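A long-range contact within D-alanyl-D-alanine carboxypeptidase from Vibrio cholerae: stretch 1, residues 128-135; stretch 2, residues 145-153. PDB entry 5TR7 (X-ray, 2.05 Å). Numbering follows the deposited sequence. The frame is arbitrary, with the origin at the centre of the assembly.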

# COMPACT_ATOMS: atom_id res chain seq x y z
N LEU A 128 -15.08 -4.16 2.20
CA LEU A 128 -14.26 -4.95 1.32
C LEU A 128 -14.08 -6.38 1.85
O LEU A 128 -13.47 -7.15 1.17
CB LEU A 128 -12.89 -4.33 1.14
CG LEU A 128 -12.82 -2.99 0.39
CD1 LEU A 128 -11.43 -2.38 0.41
CD2 LEU A 128 -13.37 -3.04 -1.02
N GLY A 129 -14.59 -6.75 3.04
CA GLY A 129 -14.38 -8.13 3.54
C GLY A 129 -13.05 -8.36 4.29
O GLY A 129 -12.62 -9.47 4.51
N MET A 130 -12.45 -7.28 4.74
CA MET A 130 -11.23 -7.34 5.55
C MET A 130 -11.69 -7.49 7.03
O MET A 130 -11.48 -6.62 7.85
CB MET A 130 -10.41 -6.07 5.34
CG MET A 130 -10.05 -5.85 3.85
SD MET A 130 -9.26 -4.29 3.59
CE MET A 130 -7.75 -4.36 4.54
N LYS A 131 -12.24 -8.64 7.35
CA LYS A 131 -12.79 -8.90 8.69
C LYS A 131 -11.75 -9.03 9.81
O LYS A 131 -12.12 -9.01 10.95
CB LYS A 131 -13.65 -10.15 8.60
CG LYS A 131 -14.61 -10.10 7.41
CD LYS A 131 -15.68 -11.17 7.53
CE LYS A 131 -15.05 -12.55 7.48
NZ LYS A 131 -16.08 -13.64 7.55
N ASN A 132 -10.46 -9.13 9.47
CA ASN A 132 -9.42 -9.22 10.48
C ASN A 132 -8.45 -8.05 10.40
O ASN A 132 -7.26 -8.17 10.66
CB ASN A 132 -8.69 -10.55 10.34
CG ASN A 132 -9.53 -11.73 10.80
OD1 ASN A 132 -10.34 -11.65 11.70
ND2 ASN A 132 -9.26 -12.85 10.21
N SER A 133 -8.98 -6.89 10.07
CA SER A 133 -8.19 -5.69 9.97
C SER A 133 -8.80 -4.54 10.75
O SER A 133 -10.01 -4.43 10.83
CB SER A 133 -8.06 -5.28 8.50
OG SER A 133 -7.40 -6.30 7.74
N HIS A 134 -7.97 -3.71 11.35
CA HIS A 134 -8.45 -2.52 12.02
C HIS A 134 -7.36 -1.45 11.97
O HIS A 134 -6.22 -1.70 12.29
CB HIS A 134 -8.87 -2.79 13.45
CG HIS A 134 -9.55 -1.63 14.09
ND1 HIS A 134 -8.91 -0.75 14.93
CD2 HIS A 134 -10.82 -1.18 13.96
CE1 HIS A 134 -9.76 0.19 15.30
NE2 HIS A 134 -10.93 -0.05 14.73
N PHE A 135 -7.73 -0.25 11.58
CA PHE A 135 -6.81 0.85 11.50
C PHE A 135 -7.02 1.91 12.58
O PHE A 135 -8.17 2.16 12.99
CB PHE A 135 -6.89 1.44 10.10
CG PHE A 135 -6.68 0.42 9.01
CD1 PHE A 135 -5.42 0.00 8.66
CD2 PHE A 135 -7.76 -0.16 8.36
CE1 PHE A 135 -5.23 -0.95 7.67
CE2 PHE A 135 -7.59 -1.06 7.35
CZ PHE A 135 -6.31 -1.48 6.98
N ASN A 145 -3.92 -1.57 18.48
CA ASN A 145 -5.15 -1.76 17.69
C ASN A 145 -5.06 -1.54 16.19
O ASN A 145 -6.10 -1.42 15.53
CB ASN A 145 -6.29 -0.93 18.29
CG ASN A 145 -7.07 -1.71 19.32
OD1 ASN A 145 -7.38 -2.89 19.09
ND2 ASN A 145 -7.42 -1.08 20.41
N LEU A 146 -3.85 -1.47 15.67
CA LEU A 146 -3.64 -1.32 14.21
C LEU A 146 -3.14 -2.68 13.76
O LEU A 146 -2.06 -3.09 14.14
CB LEU A 146 -2.65 -0.22 13.89
CG LEU A 146 -2.15 -0.03 12.45
CD1 LEU A 146 -3.24 -0.08 11.41
CD2 LEU A 146 -1.39 1.29 12.34
N TYR A 147 -3.95 -3.40 13.01
CA TYR A 147 -3.56 -4.74 12.56
C TYR A 147 -4.29 -5.17 11.31
O TYR A 147 -5.35 -4.65 10.99
CB TYR A 147 -3.79 -5.78 13.68
CG TYR A 147 -5.22 -5.84 14.17
CD1 TYR A 147 -6.23 -6.45 13.41
CD2 TYR A 147 -5.56 -5.28 15.37
CE1 TYR A 147 -7.54 -6.48 13.84
CE2 TYR A 147 -6.86 -5.32 15.85
CZ TYR A 147 -7.83 -5.91 15.10
OH TYR A 147 -9.07 -5.89 15.65
N SER A 148 -3.72 -6.14 10.62
CA SER A 148 -4.34 -6.70 9.45
C SER A 148 -3.81 -8.10 9.31
O SER A 148 -3.29 -8.66 10.28
CB SER A 148 -4.10 -5.88 8.19
OG SER A 148 -4.89 -6.38 7.12
N THR A 149 -4.04 -8.70 8.13
CA THR A 149 -3.57 -10.05 7.82
C THR A 149 -3.17 -10.08 6.35
O THR A 149 -3.65 -9.24 5.55
CB THR A 149 -4.66 -11.14 8.01
OG1 THR A 149 -5.70 -10.93 7.04
CG2 THR A 149 -5.27 -11.15 9.41
N PRO A 150 -2.29 -11.04 5.98
CA PRO A 150 -1.90 -11.17 4.59
C PRO A 150 -3.09 -11.30 3.67
O PRO A 150 -3.07 -10.76 2.56
CB PRO A 150 -1.11 -12.47 4.56
CG PRO A 150 -0.51 -12.54 5.92
CD PRO A 150 -1.46 -11.88 6.86
N TYR A 151 -4.08 -12.09 4.08
CA TYR A 151 -5.24 -12.28 3.25
C TYR A 151 -5.98 -10.96 3.06
O TYR A 151 -6.29 -10.60 1.93
CB TYR A 151 -6.18 -13.31 3.86
CG TYR A 151 -7.42 -13.51 3.05
CD1 TYR A 151 -7.35 -14.11 1.79
CD2 TYR A 151 -8.65 -13.07 3.50
CE1 TYR A 151 -8.49 -14.22 1.00
CE2 TYR A 151 -9.79 -13.20 2.72
CZ TYR A 151 -9.70 -13.82 1.50
OH TYR A 151 -10.84 -13.96 0.75
N ASP A 152 -6.23 -10.24 4.16
CA ASP A 152 -6.92 -8.95 4.06
C ASP A 152 -6.15 -7.95 3.20
O ASP A 152 -6.75 -7.17 2.48
CB ASP A 152 -7.21 -8.36 5.41
CG ASP A 152 -8.28 -9.15 6.21
OD1 ASP A 152 -8.74 -10.24 5.78
OD2 ASP A 152 -8.67 -8.64 7.26
N LEU A 153 -4.83 -7.95 3.35
CA LEU A 153 -4.00 -7.08 2.55
C LEU A 153 -4.09 -7.46 1.05
O LEU A 153 -4.13 -6.58 0.19
CB LEU A 153 -2.53 -7.07 3.09
CG LEU A 153 -2.36 -6.43 4.49
CD1 LEU A 153 -1.07 -6.81 5.15
CD2 LEU A 153 -2.45 -4.93 4.37

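What holds the turn of the first stretch against the helix start of the second? Asp152, with chi1 at -69° (m), points its CA-to-CB bond toward the turn, a type I turn from Met130 to Ser133. Asp152 OD2 accepts from Asn132 N at 2.9 Å and from Ser133 OG at 2.7 Å, so one carboxylate oxygen gathers a backbone amide and a hydroxyl.

Why does Ser133 adopt the m rotamer? At chi1 -61° its OG donates to Asp152 OD2 while accepting from Ser148 OG, 2.6 Å from Ser133 OG. Ser148, a t rotamer, thus donates into a chain of two hydrogen bonds that reaches the carboxylate through Ser133 OG.

How is Asp152 itself positioned? Thr149 is the N-cap of its helix: with chi1 at 66° (p), Thr149 OG1 accepts from Asp152 N at 3.0 Å, tying the backbone of Asp152 to the cap.

What fixes His134 and Tyr147? Their backbones form a single antiparallel bridge, His134 N to Tyr147 O at 2.8 Å and Tyr147 N to His134 O at 2.9 Å. The t rotamer of His134 carries its ring to Asn145, where His134 ND1 donates to Asn145 O at 3.0 Å. Tyr147, at chi1 57° (p), brings its ring face over His134 CB, which lies 4.0 Å from the ring centroid, a CH-pi contact.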